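Local atomic coordinates of oligogalacturonate-specific porin KdgM (Dickeya dadantii, PDB entry 4PR7), a protein that forms a monomeric outer-membrane porin specific for oligogalacturonides and is required for full virulence of the bacterium. Residues A[36-41]-A[59-64]. Residues are numbered along the deposited sequence; the frame is centred on the assembly and turned at random.
With OCT (N-octane), chain E.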
ATOM      1  N   GLU A  36       3.657  -9.095   6.461  1.00 21.83           N
ATOM      2  CA  GLU A  36       4.294  -9.099   5.147  1.00 23.09           C
ATOM      3  C   GLU A  36       5.710  -9.617   5.238  1.00 23.03           C
ATOM      4  O   GLU A  36       6.517  -9.089   5.989  1.00 21.23           O
ATOM      5  CB  GLU A  36       4.333  -7.690   4.539  1.00 22.02           C
ATOM      6  CG  GLU A  36       4.877  -7.658   3.112  1.00 25.63           C
ATOM      7  CD  GLU A  36       4.745  -6.299   2.443  1.00 29.91           C
ATOM      8  OE1 GLU A  36       4.547  -5.293   3.169  1.00 30.21           O
ATOM      9  OE2 GLU A  36       4.843  -6.225   1.185  1.00 27.02           O
ATOM     10  N   VAL A  37       6.010 -10.632   4.438  1.00 23.80           N
ATOM     11  CA  VAL A  37       7.370 -11.106   4.280  1.00 27.03           C
ATOM     12  C   VAL A  37       7.909 -10.516   2.987  1.00 25.91           C
ATOM     13  O   VAL A  37       7.194 -10.452   1.991  1.00 26.78           O
ATOM     14  CB  VAL A  37       7.425 -12.648   4.236  1.00 29.86           C
ATOM     15  CG1 VAL A  37       8.846 -13.127   3.991  1.00 30.36           C
ATOM     16  CG2 VAL A  37       6.890 -13.204   5.548  1.00 32.32           C
ATOM     17  N   LYS A  38       9.162 -10.077   3.017  1.00 27.79           N
ATOM     18  CA  LYS A  38       9.767  -9.360   1.899  1.00 29.08           C
ATOM     19  C   LYS A  38      11.149  -9.898   1.685  1.00 30.03           C
ATOM     20  O   LYS A  38      11.845 -10.208   2.638  1.00 28.07           O
ATOM     21  CB  LYS A  38       9.906  -7.873   2.212  1.00 30.02           C
ATOM     22  CG  LYS A  38       8.636  -7.161   2.618  1.00 33.08           C
ATOM     23  CD  LYS A  38       8.960  -5.772   3.180  1.00 37.02           C
ATOM     24  CE  LYS A  38       7.687  -5.018   3.505  1.00 39.89           C
ATOM     25  NZ  LYS A  38       7.901  -3.601   3.891  1.00 40.70           N
ATOM     26  N   TRP A  39      11.547  -9.992   0.423  1.00 31.56           N
ATOM     27  CA  TRP A  39      12.890 -10.400   0.077  1.00 32.71           C
ATOM     28  C   TRP A  39      13.353  -9.704  -1.208  1.00 36.76           C
ATOM     29  O   TRP A  39      12.544  -9.402  -2.099  1.00 34.89           O
ATOM     30  CB  TRP A  39      13.007 -11.934   0.045  1.00 35.54           C
ATOM     31  CG  TRP A  39      12.231 -12.733  -0.971  1.00 34.76           C
ATOM     32  CD1 TRP A  39      12.739 -13.315  -2.109  1.00 37.31           C
ATOM     33  CD2 TRP A  39      10.848 -13.135  -0.909  1.00 35.02           C
ATOM     34  NE1 TRP A  39      11.751 -14.014  -2.775  1.00 35.04           N
ATOM     35  CE2 TRP A  39      10.587 -13.931  -2.057  1.00 33.03           C
ATOM     36  CE3 TRP A  39       9.797 -12.878  -0.016  1.00 32.96           C
ATOM     37  CZ2 TRP A  39       9.321 -14.467  -2.331  1.00 31.67           C
ATOM     38  CZ3 TRP A  39       8.536 -13.423  -0.286  1.00 29.56           C
ATOM     39  CH2 TRP A  39       8.309 -14.189  -1.436  1.00 32.72           C
ATOM     40  N   ALA A  40      14.646  -9.403  -1.282  1.00 35.48           N
ATOM     41  CA  ALA A  40      15.167  -8.587  -2.371  1.00 38.98           C
ATOM     42  C   ALA A  40      16.602  -8.938  -2.690  1.00 44.34           C
ATOM     43  O   ALA A  40      17.318  -9.466  -1.842  1.00 44.56           O
ATOM     44  CB  ALA A  40      15.058  -7.108  -2.011  1.00 38.31           C
ATOM     45  N   GLN A  41      17.007  -8.653  -3.926  1.00 48.12           N
ATOM     46  CA  GLN A  41      18.399  -8.795  -4.369  1.00 54.22           C
ATOM     47  C   GLN A  41      18.794  -7.606  -5.235  1.00 56.19           C
ATOM     48  O   GLN A  41      17.938  -6.983  -5.857  1.00 59.96           O
ATOM     49  CB  GLN A  41      18.578 -10.066  -5.200  1.00 56.78           C
ATOM     50  CG  GLN A  41      18.415 -11.370  -4.438  1.00 59.33           C
ATOM     51  CD  GLN A  41      18.850 -12.576  -5.258  1.00 65.45           C
ATOM     52  OE1 GLN A  41      18.291 -12.854  -6.323  1.00 72.36           O
ATOM     53  NE2 GLN A  41      19.853 -13.297  -4.768  1.00 66.67           N
ATOM     54  N   GLY A  59      12.939  -9.134   5.204  1.00 38.56           N
ATOM     55  CA  GLY A  59      12.306  -8.404   6.284  1.00 37.39           C
ATOM     56  C   GLY A  59      10.879  -8.836   6.494  1.00 32.90           C
ATOM     57  O   GLY A  59      10.291  -9.502   5.638  1.00 29.85           O
ATOM     58  N   THR A  60      10.333  -8.443   7.639  1.00 29.40           N
ATOM     59  CA  THR A  60       8.981  -8.783   8.010  1.00 30.21           C
ATOM     60  C   THR A  60       8.317  -7.551   8.596  1.00 27.75           C
ATOM     61  O   THR A  60       8.832  -6.978   9.552  1.00 30.63           O
ATOM     62  CB  THR A  60       8.952  -9.924   9.049  1.00 32.97           C
ATOM     63  OG1 THR A  60       9.336 -11.143   8.415  1.00 34.04           O
ATOM     64  CG2 THR A  60       7.545 -10.107   9.617  1.00 37.93           C
ATOM     65  N   GLU A  61       7.188  -7.157   8.033  1.00 23.11           N
ATOM     66  CA  GLU A  61       6.429  -6.042   8.572  1.00 23.80           C
ATOM     67  C   GLU A  61       5.082  -6.533   9.039  1.00 22.30           C
ATOM     68  O   GLU A  61       4.470  -7.363   8.371  1.00 24.87           O
ATOM     69  CB  GLU A  61       6.234  -4.951   7.535  1.00 23.33           C
ATOM     70  CG  GLU A  61       5.571  -3.706   8.109  1.00 26.25           C
ATOM     71  CD  GLU A  61       5.551  -2.540   7.143  1.00 29.20           C
ATOM     72  OE1 GLU A  61       5.103  -2.735   5.997  1.00 30.67           O
ATOM     73  OE2 GLU A  61       5.967  -1.432   7.540  1.00 30.97           O
ATOM     74  N   VAL A  62       4.640  -6.016  10.181  1.00 21.43           N
ATOM     75  CA  VAL A  62       3.303  -6.250  10.704  1.00 21.21           C
ATOM     76  C   VAL A  62       2.601  -4.911  10.902  1.00 20.12           C
ATOM     77  O   VAL A  62       3.203  -3.953  11.396  1.00 19.85           O
ATOM     78  CB  VAL A  62       3.337  -6.986  12.059  1.00 24.30           C
ATOM     79  CG1 VAL A  62       1.922  -7.270  12.545  1.00 27.75           C
ATOM     80  CG2 VAL A  62       4.101  -8.291  11.937  1.00 25.15           C
ATOM     81  N   VAL A  63       1.320  -4.861  10.544  1.00 21.24           N
ATOM     82  CA  VAL A  63       0.503  -3.638  10.638  1.00 20.70           C
ATOM     83  C   VAL A  63      -0.793  -3.902  11.393  1.00 21.78           C
ATOM     84  O   VAL A  63      -1.475  -4.887  11.118  1.00 22.38           O
ATOM     85  CB  VAL A  63       0.158  -3.089   9.241  1.00 20.61           C
ATOM     86  CG1 VAL A  63      -0.531  -1.738   9.353  1.00 19.41           C
ATOM     87  CG2 VAL A  63       1.429  -2.939   8.408  1.00 22.80           C
ATOM     88  N   ALA A  64      -1.114  -3.058  12.376  1.00 19.47           N
ATOM     89  CA  ALA A  64      -2.456  -3.065  12.960  1.00 21.21           C
ATOM     90  C   ALA A  64      -3.098  -1.697  12.782  1.00 21.37           C
ATOM     91  O   ALA A  64      -2.424  -0.666  12.876  1.00 22.36           O
ATOM     92  CB  ALA A  64      -2.427  -3.463  14.445  1.00 22.52           C
TER
HETATM   93  C1  OCT E 303       2.544  -9.813  17.090  1.00 53.03           C
HETATM   94  C2  OCT E 303       2.470  -8.718  16.046  1.00 57.31           C
HETATM   95  C3  OCT E 303       1.388  -7.668  16.333  1.00 53.31           C
HETATM   96  C4  OCT E 303       1.974  -6.392  16.931  1.00 52.56           C
HETATM   97  C5  OCT E 303       1.149  -5.163  16.576  1.00 50.47           C
HETATM   98  C6  OCT E 303      -0.271  -5.274  17.117  1.00 48.24           C
HETATM   99  C7  OCT E 303      -0.706  -3.991  17.815  1.00 45.09           C
HETATM  100  C8  OCT E 303      -2.191  -3.993  18.112  1.00 48.76           C
HETATM  101  O   HOH W   1       3.136  -4.405   5.182  1.00 18.16           O
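E36 and E61 each set CG anti to the backbone N (chi1 -175° and -174°) and run on extended, so that two carboxylates on adjacent strands of the antiparallel beta-barrel rise from the same face of the wall. K38 leaves that face too, its CG beside the backbone N and the rest of its chain extended, which brings NZ near the carboxylate of E61. The strands are joined by paired backbone bonds. E36 and E61 form one hydrogen-bonded pair, with E36 N to E61 O at 2.7 Å and E61 N to E36 O at 2.9 Å; K38 and G59 form the next. Between them the non-hydrogen-bonded pair V37 and T60 turns its side chains to the other, outward face, where V62 CG1 meets C2 of a bound octane at 3.8 Å. On the inner face the carboxylates are turned 32° apart, and E36 OE1 stands 3.9 Å from E61 OE1. This proximity of like charges is probably eased by K38, whose NZ lies 3.6 Å from E61 OE1 and makes a second long salt bridge to E36 OE1, while its stronger partner is E83 on strand 74-85. Arginines of other strands take the second carboxylate oxygens: R20 pairs with E36 OE2, and R92 with E61 OE2, which also accepts a bond from S81. The result is a network of acids and bases on the inner side of the barrel wall, joining strands 17-26, 31-41, 57-69, 74-85 and 90-100. One water spans the two acids, donating to E36 OE1 at 2.6 Å and to E61 OE1 at 2.7 Å.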